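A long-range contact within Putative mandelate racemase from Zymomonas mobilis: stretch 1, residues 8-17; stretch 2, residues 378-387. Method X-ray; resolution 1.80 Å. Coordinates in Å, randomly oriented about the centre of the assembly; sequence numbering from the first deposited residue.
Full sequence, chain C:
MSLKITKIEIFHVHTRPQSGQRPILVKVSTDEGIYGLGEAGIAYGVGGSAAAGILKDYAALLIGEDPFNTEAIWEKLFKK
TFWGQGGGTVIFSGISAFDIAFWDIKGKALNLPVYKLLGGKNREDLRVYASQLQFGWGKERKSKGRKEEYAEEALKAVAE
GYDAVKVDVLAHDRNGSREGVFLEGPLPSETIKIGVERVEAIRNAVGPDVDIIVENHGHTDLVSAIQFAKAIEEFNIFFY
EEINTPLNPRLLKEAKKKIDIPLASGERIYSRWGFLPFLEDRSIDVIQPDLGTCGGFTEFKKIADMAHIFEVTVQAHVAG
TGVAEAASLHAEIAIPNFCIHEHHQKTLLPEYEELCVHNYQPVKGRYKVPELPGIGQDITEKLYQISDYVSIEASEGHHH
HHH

Stretch 1, residues 8-17: IEIFHVHTRP
Stretch 2 (378-387) DITEKLYQIS

Residues 8-13 run as an extended strand (phi/psi from -134/126 at Ile 8 to -65/137 at Val 13), then leave it as a loop. In the second stretch, residues 381-385 have helical phi/psi, and Ile 386 (-120/26) leads into extended Ser 387 (-137/151). The two stretches meet antiparallel at Val 13 and Ser 387, a non-hydrogen-bonded bridge pair with CA atoms 4.0 Å apart and both side chains on the same face of the sheet. Beside it, His 14 N donates to Ile 386 O at 2.8 Å and 172°, nearly linear, while Ser 387 CA makes a CA-H...O contact with His 12 O at 3.4 Å.

Phe 11 (chi1 m, chi2 86°) points toward the second stretch. Its edge meets the face of Tyr 384 (m, 85°), ring centroids 5.0 Å apart and planes at 89°. Ile 379 CD1 (chi1 p, chi2 t) lies 3.7 Å from Phe 11 CE1, and Leu 383 CD2 lies 3.9 Å from Phe 11 CB, so both methyls pack on the same side of the Phe 11 ring plane. Tyr 384 OH reaches Glu 9 OE2 (Glu 9 chi1 m, chi2 t) at 3.1 Å. Ser 387 OG (m) turns back to Leu 383 O at 2.7 Å, tying the bridge residue to the segment with helical phi/psi. Arg 16 (m, m, p) folds back, its NE donating to His 14 O at 2.9 Å.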

# COMPACT_ATOMS: atom_id res chain seq x y z
N ILE C 8 25.44 -25.67 35.53
CA ILE C 8 24.08 -25.42 35.08
C ILE C 8 23.28 -26.68 35.39
O ILE C 8 23.66 -27.78 34.99
CB ILE C 8 24.05 -25.08 33.57
CG1 ILE C 8 24.64 -23.69 33.33
CG2 ILE C 8 22.60 -25.15 33.02
CD1 ILE C 8 24.98 -23.41 31.88
N GLU C 9 22.18 -26.51 36.11
CA GLU C 9 21.34 -27.63 36.47
C GLU C 9 19.94 -27.42 35.94
O GLU C 9 19.38 -26.35 36.09
CB GLU C 9 21.28 -27.79 37.98
CG GLU C 9 22.63 -28.06 38.61
CD GLU C 9 22.57 -27.91 40.13
OE1 GLU C 9 22.71 -26.77 40.63
OE2 GLU C 9 22.36 -28.92 40.82
N ILE C 10 19.37 -28.45 35.32
CA ILE C 10 18.06 -28.30 34.68
C ILE C 10 17.09 -29.30 35.28
O ILE C 10 17.38 -30.49 35.34
CB ILE C 10 18.15 -28.49 33.14
CG1 ILE C 10 19.12 -27.47 32.53
CG2 ILE C 10 16.76 -28.36 32.49
CD1 ILE C 10 19.93 -28.05 31.41
N PHE C 11 15.94 -28.81 35.73
CA PHE C 11 14.94 -29.63 36.42
C PHE C 11 13.68 -29.68 35.58
O PHE C 11 12.96 -28.68 35.48
CB PHE C 11 14.59 -29.01 37.78
CG PHE C 11 15.78 -28.79 38.68
CD1 PHE C 11 16.54 -27.63 38.59
CD2 PHE C 11 16.12 -29.74 39.63
CE1 PHE C 11 17.64 -27.42 39.41
CE2 PHE C 11 17.22 -29.55 40.46
CZ PHE C 11 17.98 -28.39 40.36
N HIS C 12 13.40 -30.82 34.96
CA HIS C 12 12.13 -31.01 34.28
C HIS C 12 11.20 -31.72 35.28
O HIS C 12 11.27 -32.94 35.47
CB HIS C 12 12.32 -31.79 32.97
CG HIS C 12 11.07 -31.90 32.14
ND1 HIS C 12 10.96 -32.76 31.07
CD2 HIS C 12 9.88 -31.24 32.23
CE1 HIS C 12 9.76 -32.64 30.53
NE2 HIS C 12 9.08 -31.73 31.21
N VAL C 13 10.38 -30.92 35.96
CA VAL C 13 9.63 -31.37 37.15
C VAL C 13 8.64 -32.45 36.73
O VAL C 13 8.00 -32.34 35.67
CB VAL C 13 8.88 -30.19 37.83
CG1 VAL C 13 8.05 -30.70 39.03
CG2 VAL C 13 9.87 -29.14 38.31
N HIS C 14 8.55 -33.52 37.53
CA HIS C 14 7.62 -34.61 37.26
C HIS C 14 6.17 -34.15 37.26
O HIS C 14 5.84 -33.13 37.88
CB HIS C 14 7.82 -35.74 38.28
CG HIS C 14 9.15 -36.42 38.18
ND1 HIS C 14 9.70 -37.13 39.23
CD2 HIS C 14 10.04 -36.51 37.16
CE1 HIS C 14 10.87 -37.62 38.86
NE2 HIS C 14 11.10 -37.26 37.61
N THR C 15 5.31 -34.89 36.55
CA THR C 15 3.91 -34.50 36.35
C THR C 15 3.27 -33.97 37.63
O THR C 15 3.27 -34.64 38.66
CB THR C 15 3.09 -35.67 35.80
OG1 THR C 15 3.73 -36.18 34.63
CG2 THR C 15 1.66 -35.23 35.45
N ARG C 16 2.76 -32.75 37.57
CA ARG C 16 1.96 -32.19 38.65
C ARG C 16 0.56 -32.83 38.60
O ARG C 16 -0.10 -32.77 37.57
CB ARG C 16 1.89 -30.66 38.54
CG ARG C 16 3.26 -29.93 38.38
CD ARG C 16 4.13 -29.96 39.63
NE ARG C 16 4.69 -31.29 39.87
CZ ARG C 16 5.04 -31.76 41.06
NH1 ARG C 16 5.54 -32.98 41.17
NH2 ARG C 16 4.91 -31.00 42.14
N PRO C 17 0.14 -33.50 39.69
CA PRO C 17 -1.05 -34.38 39.68
C PRO C 17 -2.35 -33.75 39.17
O PRO C 17 -2.98 -34.30 38.26
CB PRO C 17 -1.21 -34.78 41.16
CG PRO C 17 0.12 -34.54 41.78
CD PRO C 17 0.82 -33.48 41.00
N ASP C 378 13.55 -18.80 45.12
CA ASP C 378 14.44 -19.94 44.99
C ASP C 378 13.61 -21.22 44.86
O ASP C 378 12.43 -21.25 45.24
CB ASP C 378 15.36 -20.02 46.21
CG ASP C 378 16.70 -20.71 45.93
OD1 ASP C 378 16.87 -21.39 44.88
OD2 ASP C 378 17.60 -20.56 46.78
N ILE C 379 14.20 -22.27 44.32
CA ILE C 379 13.57 -23.57 44.33
C ILE C 379 13.84 -24.26 45.67
O ILE C 379 14.77 -23.90 46.39
CB ILE C 379 14.06 -24.45 43.17
CG1 ILE C 379 15.60 -24.49 43.15
CG2 ILE C 379 13.48 -23.92 41.85
CD1 ILE C 379 16.19 -25.60 42.30
N THR C 380 13.00 -25.24 46.00
CA THR C 380 13.17 -26.06 47.19
C THR C 380 14.12 -27.23 46.91
O THR C 380 14.32 -27.63 45.76
CB THR C 380 11.81 -26.58 47.66
OG1 THR C 380 11.18 -27.33 46.61
CG2 THR C 380 10.90 -25.41 48.05
N GLU C 381 14.69 -27.80 47.97
CA GLU C 381 15.61 -28.94 47.81
C GLU C 381 14.90 -30.17 47.25
O GLU C 381 15.55 -31.03 46.64
CB GLU C 381 16.30 -29.31 49.13
CG GLU C 381 17.26 -28.25 49.67
CD GLU C 381 18.57 -28.22 48.91
OE1 GLU C 381 18.87 -27.18 48.28
OE2 GLU C 381 19.29 -29.24 48.93
N LYS C 382 13.59 -30.25 47.45
CA LYS C 382 12.77 -31.37 46.97
C LYS C 382 12.87 -31.55 45.45
O LYS C 382 12.71 -32.66 44.94
CB LYS C 382 11.30 -31.15 47.34
CG LYS C 382 10.57 -32.43 47.72
CD LYS C 382 9.07 -32.34 47.46
CE LYS C 382 8.48 -31.02 47.94
NZ LYS C 382 8.42 -30.93 49.43
N LEU C 383 13.13 -30.45 44.73
CA LEU C 383 13.20 -30.49 43.27
C LEU C 383 14.10 -31.57 42.73
O LEU C 383 13.78 -32.19 41.72
CB LEU C 383 13.61 -29.14 42.69
CG LEU C 383 12.41 -28.50 41.99
CD1 LEU C 383 11.56 -27.78 43.03
CD2 LEU C 383 12.90 -27.56 40.93
N TYR C 384 15.21 -31.83 43.42
CA TYR C 384 16.17 -32.86 43.01
C TYR C 384 15.55 -34.25 42.97
O TYR C 384 15.96 -35.10 42.19
CB TYR C 384 17.40 -32.83 43.93
CG TYR C 384 18.24 -31.59 43.76
CD1 TYR C 384 17.94 -30.41 44.45
CD2 TYR C 384 19.34 -31.58 42.89
CE1 TYR C 384 18.72 -29.25 44.28
CE2 TYR C 384 20.11 -30.44 42.71
CZ TYR C 384 19.80 -29.28 43.41
OH TYR C 384 20.57 -28.16 43.22
N GLN C 385 14.55 -34.48 43.81
CA GLN C 385 13.92 -35.79 43.92
C GLN C 385 12.64 -35.93 43.07
O GLN C 385 12.16 -37.04 42.85
CB GLN C 385 13.61 -36.10 45.39
CG GLN C 385 14.78 -36.71 46.16
CD GLN C 385 15.31 -37.99 45.52
OE1 GLN C 385 16.38 -37.99 44.90
NE2 GLN C 385 14.57 -39.08 45.68
N ILE C 386 12.10 -34.81 42.61
CA ILE C 386 10.82 -34.83 41.89
C ILE C 386 10.96 -34.26 40.46
O ILE C 386 9.99 -33.77 39.87
CB ILE C 386 9.68 -34.11 42.66
CG1 ILE C 386 10.01 -32.63 42.90
CG2 ILE C 386 9.38 -34.83 43.99
CD1 ILE C 386 8.79 -31.79 43.17
N SER C 387 12.17 -34.37 39.91
CA SER C 387 12.46 -33.86 38.56
C SER C 387 13.32 -34.86 37.79
O SER C 387 14.12 -35.61 38.38
CB SER C 387 13.20 -32.51 38.64
OG SER C 387 12.52 -31.57 39.45